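PDB 2D4E: 5-carboxymethyl-2-hydroxymuconate semialdehyde dehydrogenase from Thermus thermophilus, which probably catalyses the NAD-dependent oxidation of 5-carboxymethyl-2-hydroxymuconate semialdehyde to its carboxylic acid. Local coordinates for residues M403-E408 and V414-P419; K324-A329 and P394-G399; K71-A76 and A163-I168; Q78-T83 and A215-G220; G56-G61 and W200-A205. All blocks are in the same frame, centred on the assembly; numbering follows the deposited sequence.

Contact 1. Residues M403-E408 and V414-P419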
# COMPACT_ATOMS: atom_id res chain seq x y z
N MET C 403 12.81 41.00 5.96
CA MET C 403 13.65 41.33 7.10
C MET C 403 14.38 40.11 7.65
O MET C 403 13.92 38.98 7.50
CB MET C 403 12.82 41.97 8.21
CG MET C 403 12.32 43.36 7.87
SD MET C 403 11.33 44.06 9.19
CE MET C 403 11.16 45.77 8.61
N LYS C 404 15.52 40.36 8.27
CA LYS C 404 16.33 39.30 8.85
C LYS C 404 15.57 38.53 9.93
O LYS C 404 15.69 37.31 10.03
CB LYS C 404 17.62 39.89 9.42
CG LYS C 404 18.63 38.86 9.91
CD LYS C 404 19.87 39.53 10.50
CE LYS C 404 20.65 40.33 9.46
NZ LYS C 404 21.31 39.44 8.46
N ILE C 405 14.78 39.24 10.75
CA ILE C 405 14.04 38.56 11.81
C ILE C 405 12.91 37.72 11.24
O ILE C 405 12.31 36.90 11.95
CB ILE C 405 13.44 39.55 12.85
CG1 ILE C 405 12.51 40.56 12.16
CG2 ILE C 405 14.55 40.25 13.60
CD1 ILE C 405 11.70 41.39 13.14
N ALA C 406 12.60 37.92 9.96
CA ALA C 406 11.55 37.15 9.31
C ALA C 406 12.17 35.97 8.56
O ALA C 406 11.56 34.92 8.42
CB ALA C 406 10.77 38.04 8.34
N GLN C 407 13.40 36.16 8.09
CA GLN C 407 14.10 35.15 7.32
C GLN C 407 14.92 34.15 8.13
O GLN C 407 15.09 33.01 7.70
CB GLN C 407 15.04 35.82 6.30
CG GLN C 407 14.32 36.54 5.16
CD GLN C 407 13.60 35.57 4.25
OE1 GLN C 407 14.18 34.58 3.78
NE2 GLN C 407 12.32 35.85 3.98
N GLU C 408 15.42 34.56 9.28
CA GLU C 408 16.25 33.67 10.08
C GLU C 408 15.56 33.16 11.33
O GLU C 408 14.79 33.87 11.97
CB GLU C 408 17.56 34.37 10.46
CG GLU C 408 18.35 34.86 9.26
CD GLU C 408 19.72 35.39 9.63
OE1 GLU C 408 20.39 35.96 8.74
OE2 GLU C 408 20.15 35.23 10.80
N VAL C 414 9.86 34.98 20.14
CA VAL C 414 9.84 36.19 19.33
C VAL C 414 9.00 35.99 18.08
O VAL C 414 9.26 35.08 17.29
CB VAL C 414 11.27 36.60 18.89
CG1 VAL C 414 11.19 37.88 18.05
CG2 VAL C 414 12.17 36.81 20.10
N LEU C 415 8.01 36.84 17.90
CA LEU C 415 7.11 36.75 16.75
C LEU C 415 7.19 37.98 15.86
O LEU C 415 7.40 39.10 16.34
CB LEU C 415 5.67 36.60 17.23
CG LEU C 415 4.57 36.52 16.16
CD1 LEU C 415 4.66 35.18 15.43
CD2 LEU C 415 3.20 36.68 16.80
N VAL C 416 7.04 37.76 14.56
CA VAL C 416 7.04 38.86 13.61
C VAL C 416 5.76 38.77 12.79
O VAL C 416 5.50 37.77 12.13
CB VAL C 416 8.29 38.83 12.67
CG1 VAL C 416 8.32 37.55 11.86
CG2 VAL C 416 8.25 40.04 11.74
N ALA C 417 4.93 39.81 12.89
CA ALA C 417 3.65 39.88 12.18
C ALA C 417 3.85 40.61 10.84
O ALA C 417 4.44 41.69 10.79
CB ALA C 417 2.63 40.62 13.04
N ILE C 418 3.33 40.02 9.77
CA ILE C 418 3.47 40.56 8.43
C ILE C 418 2.12 40.56 7.72
O ILE C 418 1.43 39.55 7.70
CB ILE C 418 4.46 39.71 7.61
CG1 ILE C 418 5.75 39.54 8.40
CG2 ILE C 418 4.73 40.36 6.26
CD1 ILE C 418 6.62 38.40 7.93
N PRO C 419 1.73 41.70 7.11
CA PRO C 419 0.45 41.80 6.40
C PRO C 419 0.47 41.24 4.98
O PRO C 419 1.52 41.13 4.36
CB PRO C 419 0.19 43.30 6.40
CG PRO C 419 1.57 43.86 6.22
CD PRO C 419 2.39 43.02 7.20
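Ala-406 and Val-416 mark the closest backbone approach, with CA to CA at 6.5 Å, where the short helix 404-407 lies against strand 414-420. Met-403 is the N-cap residue, and its carbonyl O accepts hydrogen bonds from both Ala-406 N and Gln-407 N, which fixes the first turn. No hydrogen bond joins the two segments, so side chains carry the contact. Val-416 points at the helix and divides its two methyls: CG2 meets Ile-405 CD1 at 4.0 Å, while CG1 lies over the helix backbone, 4.1 Å from Ala-406 CA. CG1 reaches that place by standing between its own backbone N and carbonyl carbon (chi1 60°). Ile-405 adopts the same setting for CG1 (chi1 58°), and its chain then extends to CD1, which meets the valine branch at a slant. On the other flank Ala-406 CB touches Ile-418 CD1 at 4.2 Å, a methyl-to-methyl contact. Leu-415, next to Val-416, turns away to Val-325 of helix 315-331, showing that helices lie on both faces of the strand. Strand 395-398, helix 404-407 and strand 414-420 form a beta-alpha-beta unit with parallel, neighbouring strands, as expected in the catalytic domain of aldehyde dehydrogenases.

Contact 2. Residues K324-A329 and P394-G399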
# COMPACT_ATOMS: atom_id res chain seq x y z
N LYS C 324 -4.68 42.17 19.23
CA LYS C 324 -5.10 41.16 20.19
C LYS C 324 -3.99 40.18 20.52
O LYS C 324 -3.92 39.66 21.64
CB LYS C 324 -6.34 40.42 19.68
CG LYS C 324 -7.61 41.25 19.87
CD LYS C 324 -8.79 40.71 19.11
CE LYS C 324 -9.96 41.65 19.25
NZ LYS C 324 -11.04 41.33 18.28
N VAL C 325 -3.10 39.93 19.56
CA VAL C 325 -1.99 39.02 19.80
C VAL C 325 -1.06 39.68 20.82
O VAL C 325 -0.58 39.03 21.76
CB VAL C 325 -1.19 38.74 18.50
CG1 VAL C 325 0.10 38.01 18.83
CG2 VAL C 325 -2.04 37.89 17.55
N VAL C 326 -0.83 40.98 20.64
CA VAL C 326 0.03 41.75 21.53
C VAL C 326 -0.45 41.74 22.98
O VAL C 326 0.35 41.53 23.90
CB VAL C 326 0.15 43.21 21.05
CG1 VAL C 326 0.96 44.04 22.05
CG2 VAL C 326 0.81 43.25 19.68
N GLU C 327 -1.74 41.97 23.20
CA GLU C 327 -2.26 41.97 24.56
C GLU C 327 -2.17 40.59 25.21
O GLU C 327 -1.92 40.48 26.41
CB GLU C 327 -3.71 42.48 24.59
CG GLU C 327 -3.84 43.96 24.26
CD GLU C 327 -2.82 44.82 25.01
OE1 GLU C 327 -2.79 44.76 26.26
OE2 GLU C 327 -2.05 45.56 24.35
N ARG C 328 -2.37 39.54 24.42
CA ARG C 328 -2.26 38.19 24.96
C ARG C 328 -0.80 37.93 25.36
O ARG C 328 -0.53 37.38 26.43
CB ARG C 328 -2.74 37.17 23.93
CG ARG C 328 -4.26 37.15 23.75
CD ARG C 328 -4.94 36.47 24.94
NE ARG C 328 -4.68 35.03 24.93
CZ ARG C 328 -5.35 34.15 24.19
NH1 ARG C 328 -6.34 34.55 23.40
NH2 ARG C 328 -5.00 32.87 24.21
N ALA C 329 0.14 38.34 24.52
CA ALA C 329 1.56 38.15 24.80
C ALA C 329 1.95 38.93 26.06
O ALA C 329 2.78 38.48 26.86
CB ALA C 329 2.40 38.61 23.62
N PRO C 394 8.05 37.69 26.30
CA PRO C 394 7.48 37.30 25.01
C PRO C 394 7.54 38.57 24.16
O PRO C 394 7.17 39.66 24.61
CB PRO C 394 6.06 36.90 25.40
CG PRO C 394 6.30 36.21 26.72
CD PRO C 394 7.26 37.16 27.42
N THR C 395 8.02 38.43 22.92
CA THR C 395 8.22 39.57 22.03
C THR C 395 7.44 39.52 20.71
O THR C 395 7.35 38.48 20.07
CB THR C 395 9.73 39.70 21.72
OG1 THR C 395 10.45 39.79 22.95
CG2 THR C 395 10.03 40.93 20.86
N VAL C 396 6.89 40.67 20.31
CA VAL C 396 6.13 40.77 19.07
C VAL C 396 6.58 41.99 18.26
O VAL C 396 6.62 43.11 18.78
CB VAL C 396 4.61 40.93 19.31
CG1 VAL C 396 3.88 41.04 17.97
CG2 VAL C 396 4.06 39.77 20.11
N PHE C 397 6.89 41.76 16.99
CA PHE C 397 7.31 42.81 16.06
C PHE C 397 6.32 42.86 14.91
O PHE C 397 5.62 41.89 14.65
CB PHE C 397 8.66 42.49 15.40
CG PHE C 397 9.86 42.84 16.21
CD1 PHE C 397 10.58 41.84 16.87
CD2 PHE C 397 10.34 44.15 16.24
CE1 PHE C 397 11.77 42.14 17.54
CE2 PHE C 397 11.53 44.46 16.91
CZ PHE C 397 12.25 43.46 17.56
N VAL C 398 6.27 43.99 14.23
CA VAL C 398 5.46 44.13 13.03
C VAL C 398 6.55 44.44 12.02
O VAL C 398 7.32 45.39 12.22
CB VAL C 398 4.48 45.30 13.09
CG1 VAL C 398 3.97 45.60 11.69
CG2 VAL C 398 3.30 44.96 13.99
N GLY C 399 6.67 43.63 10.98
CA GLY C 399 7.71 43.87 10.00
C GLY C 399 7.38 43.42 8.60
O GLY C 399 6.21 43.34 8.21
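Val-396 sets CG1 trans to its backbone N (chi1 -180°), a rotation that presents both methyls to helix 315-331: CG1 faces Val-326 and CG2 faces Ala-329. Val-326 has nearly the same first torsion (175°), which leaves its CG2 beside the backbone N and 4.2 Å from Val-396 CG1. The two valines meet branch against branch, their side chains inclined to each other. One helical turn further on, Ala-329 CB points at the strand and rests 4.1 Å from Val-396 CG2, so a single valine bridges positions i and i+3 of the helix. Pro-394 continues the contact at the strand's leading end. Pro-394 CB lies 3.9 Å from Ala-329 O and 4.4 Å from Ala-329 CB, so the ring flanks both the carbonyl and the methyl. The backbones are nearest there too, at 6.0 Å between the CA atoms of Ala-329 and Pro-394. Thr-395 and Phe-397 alternate to the opposite face, and Phe-397 meets Ile-405 there. Phe-298 of helix 286-298 touches both Ala-329 and Val-396, closing the same apolar layer. Arg-328 forms a salt bridge with Asp-291 and a hydrogen bond to Phe-513 O of the second subunit. With four buried residues and no hydrogen bond between the segments, helix and sheet are held by van der Waals contact of small apolar groups, whose fit depends on shape and not on directional bonds.

Contact 3. Residues K71-A76 and A163-I168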
# COMPACT_ATOMS: atom_id res chain seq x y z
N LYS C 71 32.00 0.47 18.09
CA LYS C 71 32.41 -0.93 18.03
C LYS C 71 31.38 -1.79 18.75
O LYS C 71 31.06 -2.89 18.31
CB LYS C 71 33.78 -1.12 18.68
CG LYS C 71 34.95 -0.76 17.78
CD LYS C 71 36.27 -0.83 18.55
CE LYS C 71 37.44 -0.86 17.60
NZ LYS C 71 37.30 0.15 16.52
N ALA C 72 30.87 -1.27 19.86
CA ALA C 72 29.87 -2.01 20.64
C ALA C 72 28.57 -2.16 19.84
O ALA C 72 28.00 -3.25 19.79
CB ALA C 72 29.61 -1.30 21.97
N ALA C 73 28.12 -1.08 19.23
CA ALA C 73 26.89 -1.12 18.44
C ALA C 73 27.07 -2.06 17.26
O ALA C 73 26.18 -2.85 16.94
CB ALA C 73 26.53 0.28 17.94
N HIS C 74 28.23 -1.98 16.63
CA HIS C 74 28.53 -2.82 15.48
C HIS C 74 28.56 -4.30 15.86
O HIS C 74 27.92 -5.13 15.22
CB HIS C 74 29.88 -2.43 14.87
CG HIS C 74 30.34 -3.35 13.78
ND1 HIS C 74 29.80 -3.32 12.51
CD2 HIS C 74 31.26 -4.35 13.77
CE1 HIS C 74 30.36 -4.26 11.77
NE2 HIS C 74 31.25 -4.90 12.52
N GLU C 75 29.31 -4.62 16.91
CA GLU C 75 29.43 -5.99 17.36
C GLU C 75 28.08 -6.59 17.74
O GLU C 75 27.81 -7.75 17.45
CB GLU C 75 30.39 -6.08 18.56
CG GLU C 75 30.79 -7.51 18.93
CD GLU C 75 29.79 -8.22 19.82
OE1 GLU C 75 29.93 -9.45 20.02
OE2 GLU C 75 28.87 -7.56 20.35
N ALA C 76 27.23 -5.78 18.38
CA ALA C 76 25.90 -6.24 18.80
C ALA C 76 24.85 -6.29 17.68
O ALA C 76 23.83 -6.97 17.80
CB ALA C 76 25.40 -5.36 19.94
N ALA C 163 19.03 -1.80 8.43
CA ALA C 163 20.11 -1.13 7.70
C ALA C 163 21.47 -1.08 8.41
O ALA C 163 22.51 -1.09 7.74
CB ALA C 163 19.67 0.28 7.32
N GLY C 164 21.47 -1.03 9.74
CA GLY C 164 22.72 -0.98 10.47
C GLY C 164 22.72 -0.02 11.65
O GLY C 164 21.76 0.73 11.83
N PRO C 165 23.80 0.00 12.47
CA PRO C 165 23.89 0.90 13.62
C PRO C 165 23.53 2.34 13.27
O PRO C 165 23.88 2.85 12.20
CB PRO C 165 25.35 0.75 14.05
CG PRO C 165 25.65 -0.68 13.70
CD PRO C 165 25.01 -0.83 12.34
N VAL C 166 22.82 3.01 14.19
CA VAL C 166 22.39 4.38 13.97
C VAL C 166 22.98 5.36 14.97
O VAL C 166 22.87 5.17 16.18
CB VAL C 166 20.84 4.49 14.03
CG1 VAL C 166 20.40 5.92 13.64
CG2 VAL C 166 20.20 3.46 13.11
N GLY C 167 23.62 6.40 14.46
CA GLY C 167 24.18 7.43 15.31
C GLY C 167 23.09 8.48 15.43
O GLY C 167 22.70 9.09 14.42
N ILE C 168 22.59 8.68 16.64
CA ILE C 168 21.51 9.62 16.90
C ILE C 168 22.02 10.87 17.62
O ILE C 168 22.45 10.80 18.77
CB ILE C 168 20.39 8.91 17.73
CG1 ILE C 168 19.90 7.68 16.95
CG2 ILE C 168 19.23 9.85 18.04
CD1 ILE C 168 18.88 6.82 17.68
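Pro-165 meets Ala-73 and His-74 where helix 63-80 packs against the entry to strand 166-169, the central strand of the five-stranded parallel sheet that forms the Rossmann-like coenzyme domain of aldehyde dehydrogenases. The proline ring carries the strand side of the contact alone. It points at the helix with CB and CG; Pro-165 CB lies 4.1 Å from Ala-73 CB, while CG reaches past that methyl to the backbone. Having only a methyl, Ala-73 lets the ring come close, and the CA atoms of Ala-73 and Pro-165 are 6.0 Å apart. His-74 takes part mainly through its backbone. Its CG is trans to the backbone N (chi1 174°), which sends the imidazole outward from the helix, to one side of the proline, where it touches Leu-241, and leaves its CA facing the ring. Gly-164, just before the proline, has a phi of 138°, at which any side chain would be jammed against the preceding carbonyl O; its N is hydrogen-bonded to Asn-191 OD1. Beyond Pro-165 the chain enters the sheet, where Val-166 turns its side chain away from helix 63-80. Thr-192, a backbone partner of Val-166, also has its OG1 hydrogen-bonded to Ala-73 O, linking the two elements. Pro-165 CG approaches that same Ala-73 O to 3.9 Å and lies 4.0 Å from His-74 CA.

Contact 4. Residues Q78-T83 and A215-G220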
# COMPACT_ATOMS: atom_id res chain seq x y z
N GLN C 78 24.92 -7.73 14.83
CA GLN C 78 24.80 -9.09 14.30
C GLN C 78 23.69 -9.87 14.98
O GLN C 78 22.83 -10.45 14.31
CB GLN C 78 26.14 -9.83 14.45
CG GLN C 78 27.38 -8.94 14.27
CD GLN C 78 27.35 -8.14 12.97
OE1 GLN C 78 27.26 -8.70 11.87
NE2 GLN C 78 27.45 -6.82 13.09
N ARG C 79 23.69 -9.88 16.32
CA ARG C 79 22.68 -10.61 17.08
C ARG C 79 21.34 -9.87 17.23
O ARG C 79 20.28 -10.48 17.16
CB ARG C 79 23.19 -10.93 18.49
CG ARG C 79 24.39 -11.86 18.56
CD ARG C 79 24.79 -12.09 20.02
NE ARG C 79 25.09 -10.84 20.72
CZ ARG C 79 26.20 -10.13 20.54
NH1 ARG C 79 27.13 -10.53 19.69
NH2 ARG C 79 26.38 -8.99 21.22
N TRP C 80 21.41 -8.56 17.44
CA TRP C 80 20.19 -7.77 17.62
C TRP C 80 19.31 -7.77 16.37
O TRP C 80 18.09 -7.92 16.47
CB TRP C 80 20.55 -6.33 18.01
CG TRP C 80 19.35 -5.46 18.24
CD1 TRP C 80 18.95 -4.40 17.47
CD2 TRP C 80 18.41 -5.55 19.32
NE1 TRP C 80 17.81 -3.83 18.00
CE2 TRP C 80 17.46 -4.51 19.14
CE3 TRP C 80 18.27 -6.41 20.42
CZ2 TRP C 80 16.39 -4.31 20.02
CZ3 TRP C 80 17.21 -6.21 21.30
CH2 TRP C 80 16.28 -5.16 21.09
N SER C 81 19.92 -7.59 15.21
CA SER C 81 19.16 -7.56 13.96
C SER C 81 18.57 -8.92 13.59
O SER C 81 17.85 -9.04 12.61
CB SER C 81 20.06 -7.08 12.81
OG SER C 81 21.09 -8.00 12.54
N ARG C 82 18.88 -9.95 14.38
CA ARG C 82 18.35 -11.28 14.10
C ARG C 82 17.41 -11.76 15.20
O ARG C 82 16.86 -12.86 15.13
CB ARG C 82 19.49 -12.29 13.91
CG ARG C 82 20.41 -11.93 12.76
CD ARG C 82 21.50 -12.98 12.54
NE ARG C 82 22.53 -12.49 11.62
CZ ARG C 82 22.30 -12.11 10.37
NH1 ARG C 82 21.08 -12.18 9.86
NH2 ARG C 82 23.30 -11.64 9.62
N THR C 83 17.24 -10.94 16.23
CA THR C 83 16.34 -11.28 17.32
C THR C 83 14.93 -11.32 16.74
O THR C 83 14.66 -10.67 15.72
CB THR C 83 16.36 -10.21 18.42
OG1 THR C 83 16.02 -8.95 17.84
CG2 THR C 83 17.73 -10.13 19.07
N ALA C 215 15.71 -2.28 31.62
CA ALA C 215 14.85 -3.07 30.74
C ALA C 215 15.64 -4.29 30.28
O ALA C 215 15.11 -5.17 29.61
CB ALA C 215 14.41 -2.24 29.53
N ASP C 216 16.92 -4.30 30.63
CA ASP C 216 17.84 -5.39 30.31
C ASP C 216 18.14 -5.60 28.82
O ASP C 216 18.26 -6.74 28.36
CB ASP C 216 17.33 -6.70 30.94
CG ASP C 216 18.35 -7.83 30.85
OD1 ASP C 216 19.56 -7.58 31.07
OD2 ASP C 216 17.94 -8.98 30.58
N LEU C 217 18.27 -4.52 28.07
CA LEU C 217 18.60 -4.64 26.65
C LEU C 217 19.96 -5.32 26.58
O LEU C 217 20.80 -5.13 27.46
CB LEU C 217 18.71 -3.27 25.98
CG LEU C 217 17.48 -2.53 25.45
CD1 LEU C 217 17.97 -1.25 24.74
CD2 LEU C 217 16.70 -3.40 24.47
N PRO C 218 20.21 -6.13 25.54
CA PRO C 218 21.51 -6.79 25.45
C PRO C 218 22.63 -5.75 25.38
O PRO C 218 22.43 -4.64 24.88
CB PRO C 218 21.40 -7.60 24.17
CG PRO C 218 19.96 -7.99 24.17
CD PRO C 218 19.28 -6.68 24.54
N PRO C 219 23.83 -6.09 25.89
CA PRO C 219 24.98 -5.18 25.89
C PRO C 219 25.34 -4.75 24.48
O PRO C 219 25.41 -5.58 23.57
CB PRO C 219 26.09 -6.02 26.51
CG PRO C 219 25.36 -7.05 27.32
CD PRO C 219 24.20 -7.40 26.44
N GLY C 220 25.58 -3.46 24.29
CA GLY C 220 25.96 -2.96 22.99
C GLY C 220 24.82 -2.49 22.11
O GLY C 220 25.04 -1.71 21.18
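Trp-80 extends the six-membered part of its indole to Leu-217 and Pro-218, with CH2 3.8 Å from Leu-217 CD2 and CZ3 3.9 Å from Pro-218 CD. Leu-217 CD2 and Pro-218 CD both approach the ring obliquely. The proline and the indole cross at about a right angle, whereas the leucine meets it at a lower slant. The reach of the indole comes from its first torsion: CG is trans to the backbone N (chi1 -179°), which throws the ring out from the last turn of helix 63-80. A type I beta turn, Trp-80 to Thr-83, follows at once. Thr-83 OG1 donates to Trp-80 O at 2.7 Å, in the carbonyl plane with a C=O...donor angle of 148°, and Thr-83 N bonds to the same oxygen, so two donors grip it. The hydroxyl O also lies over one face of the indole, 4.3 Å above its plane and toward the rim. In the facing loop, Asp-216 ends helix 203-214 in a Schellman motif, and the chain from Leu-217 to Pro-219 leads toward strand 222-224. Leu-187 of helix 175-188 touches both Trp-80 and Leu-217. Pro-219 O lies near the plane of the Arg-79 guanidinium, at its edge, but 4.3 Å from NH2; the salt bridge of that nitrogen is with Glu-75. The link between helix end and loop is thus essentially apolar, made by one buried indole, while the arginine charge is answered within its own helix.

Contact 5. Residues G56-G61 and W200-A205. With NA (sodium ion), chain I.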
# COMPACT_ATOMS: atom_id res chain seq x y z
N GLY C 56 25.17 20.02 37.60
CA GLY C 56 26.01 18.85 37.74
C GLY C 56 26.96 18.80 36.57
O GLY C 56 27.09 19.78 35.82
N VAL C 57 27.62 17.66 36.38
CA VAL C 57 28.56 17.51 35.29
C VAL C 57 28.33 16.23 34.51
O VAL C 57 27.75 15.27 35.01
CB VAL C 57 30.02 17.53 35.83
CG1 VAL C 57 30.26 18.81 36.64
CG2 VAL C 57 30.28 16.31 36.70
N ALA C 58 28.80 16.21 33.26
CA ALA C 58 28.66 15.05 32.41
C ALA C 58 30.02 14.73 31.80
O ALA C 58 30.80 15.64 31.51
CB ALA C 58 27.64 15.32 31.30
N ALA C 59 30.31 13.45 31.60
CA ALA C 59 31.58 13.02 31.02
C ALA C 59 31.79 13.66 29.65
O ALA C 59 30.88 13.70 28.81
CB ALA C 59 31.61 11.50 30.90
N ARG C 60 33.00 14.17 29.41
CA ARG C 60 33.32 14.81 28.15
C ARG C 60 33.89 13.79 27.17
O ARG C 60 35.10 13.57 27.13
CB ARG C 60 34.32 15.94 28.38
CG ARG C 60 34.63 16.76 27.14
CD ARG C 60 35.42 18.00 27.50
NE ARG C 60 35.78 18.78 26.32
CZ ARG C 60 36.40 19.96 26.36
NH1 ARG C 60 36.72 20.50 27.53
NH2 ARG C 60 36.70 20.60 25.24
N GLY C 61 33.01 13.17 26.40
CA GLY C 61 33.42 12.16 25.44
C GLY C 61 34.11 12.67 24.19
O GLY C 61 33.82 13.75 23.70
N TRP C 200 24.02 21.02 26.24
CA TRP C 200 23.36 21.95 27.16
C TRP C 200 22.29 21.34 28.07
O TRP C 200 21.76 22.04 28.94
CB TRP C 200 22.77 23.14 26.39
CG TRP C 200 23.77 24.20 26.05
CD1 TRP C 200 25.03 24.32 26.55
CD2 TRP C 200 23.57 25.32 25.17
NE1 TRP C 200 25.64 25.45 26.05
CE2 TRP C 200 24.76 26.08 25.20
CE3 TRP C 200 22.51 25.75 24.37
CZ2 TRP C 200 24.92 27.25 24.45
CZ3 TRP C 200 22.67 26.92 23.62
CH2 TRP C 200 23.87 27.66 23.67
N SER C 201 21.99 20.06 27.89
CA SER C 201 20.99 19.35 28.72
C SER C 201 21.22 17.84 28.60
O SER C 201 20.35 17.09 28.17
CB SER C 201 19.57 19.70 28.24
OG SER C 201 19.39 19.38 26.87
N PRO C 202 22.40 17.38 29.03
CA PRO C 202 22.84 15.98 29.00
C PRO C 202 22.25 14.97 29.98
O PRO C 202 22.20 13.78 29.68
CB PRO C 202 24.34 16.12 29.22
CG PRO C 202 24.38 17.19 30.28
CD PRO C 202 23.35 18.21 29.80
N PHE C 203 21.80 15.44 31.13
CA PHE C 203 21.29 14.56 32.18
C PHE C 203 20.22 13.53 31.83
O PHE C 203 20.37 12.35 32.15
CB PHE C 203 20.82 15.41 33.36
CG PHE C 203 21.90 16.28 33.92
CD1 PHE C 203 21.66 17.62 34.20
CD2 PHE C 203 23.19 15.78 34.10
CE1 PHE C 203 22.68 18.45 34.66
CE2 PHE C 203 24.22 16.60 34.54
CZ PHE C 203 23.96 17.94 34.82
N THR C 204 19.14 13.96 31.19
CA THR C 204 18.06 13.06 30.83
C THR C 204 18.52 11.84 30.02
O THR C 204 17.97 10.75 30.17
CB THR C 204 16.98 13.81 30.04
OG1 THR C 204 16.48 14.90 30.83
CG2 THR C 204 15.83 12.88 29.68
N ALA C 205 19.52 12.01 29.16
CA ALA C 205 20.02 10.91 28.34
C ALA C 205 20.69 9.83 29.20
O ALA C 205 20.48 8.64 28.98
CB ALA C 205 20.99 11.44 27.29
NA NA I . 21.20 22.61 31.31
O HOH W 1 21.91 24.61 30.07
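Phe-203 drives the edge of its ring against the backbone of strand 53-59, and this is the tight part of the contact. Phe-203 CZ lies 3.6 Å from Gly-56 C and CE2 lies 3.8 Å from Val-57 O, with Gly-56 O and Val-57 O both at the ring edge, in plane. The torsion of the ring (chi1 -58°) places CG beside the backbone N and opposite the carbonyl carbon, turning the ring end to the strand although the CB itself is not aimed there. Glycine suits this site, since a CB built on Gly-56 would sit only 3.3 Å from Phe-203 CZ. Pro-202 adds a second anchor: its CG meets Ala-58 CB at 3.9 Å, and the same CG lies over one face of the Phe-203 ring, toward the rim. Replacing this phenylalanine by alanine would probably open a gap beside Gly-56 and Val-57 and leave Pro-202 CG without the ring face it now packs on. On the looser side Val-57 points its side chain away, is partly exposed, and contributes chiefly its backbone. Trp-200, in the loop ahead of helix 203-214, does not touch the strand; its carbonyl O binds a sodium ion at 2.5 Å, as does a water at 2.5 Å. Ser-46 OG, Leu-47 O and Asp-113 OD1 are further ligands of that ion, and Asp-113 accepts a hydrogen bond from Phe-203 N through its other carboxylate oxygen. The loop entering helix 203-214 thus joins the two-stranded antiparallel sheet 43-48/53-59 to a sodium site seen in this structure.

In the fold
Along the chain, contacts 5, 3 and 4 open first: contact 3 is nested within the loop closed by contact 5, and contact 4 crosses both. Contacts 2 and 1 follow in series. Contacts 3 and 4 share helix 63-80, lie about 11 Å apart between centres and touch. Contacts 1 and 2 lie about 12 Å apart between centres on neighbouring strands of the seven-stranded mixed sheet, where Leu-415 and Phe-397 are probably hydrogen-bonded. These pairs lie on opposite sides of the chain's centre, about 42 to 51 Å apart between centres, consistent with separate coenzyme and catalytic domains. Contact 5, beside the sodium site, stands about 22 Å from contact 3 and about 34 Å from contact 1, again between centres.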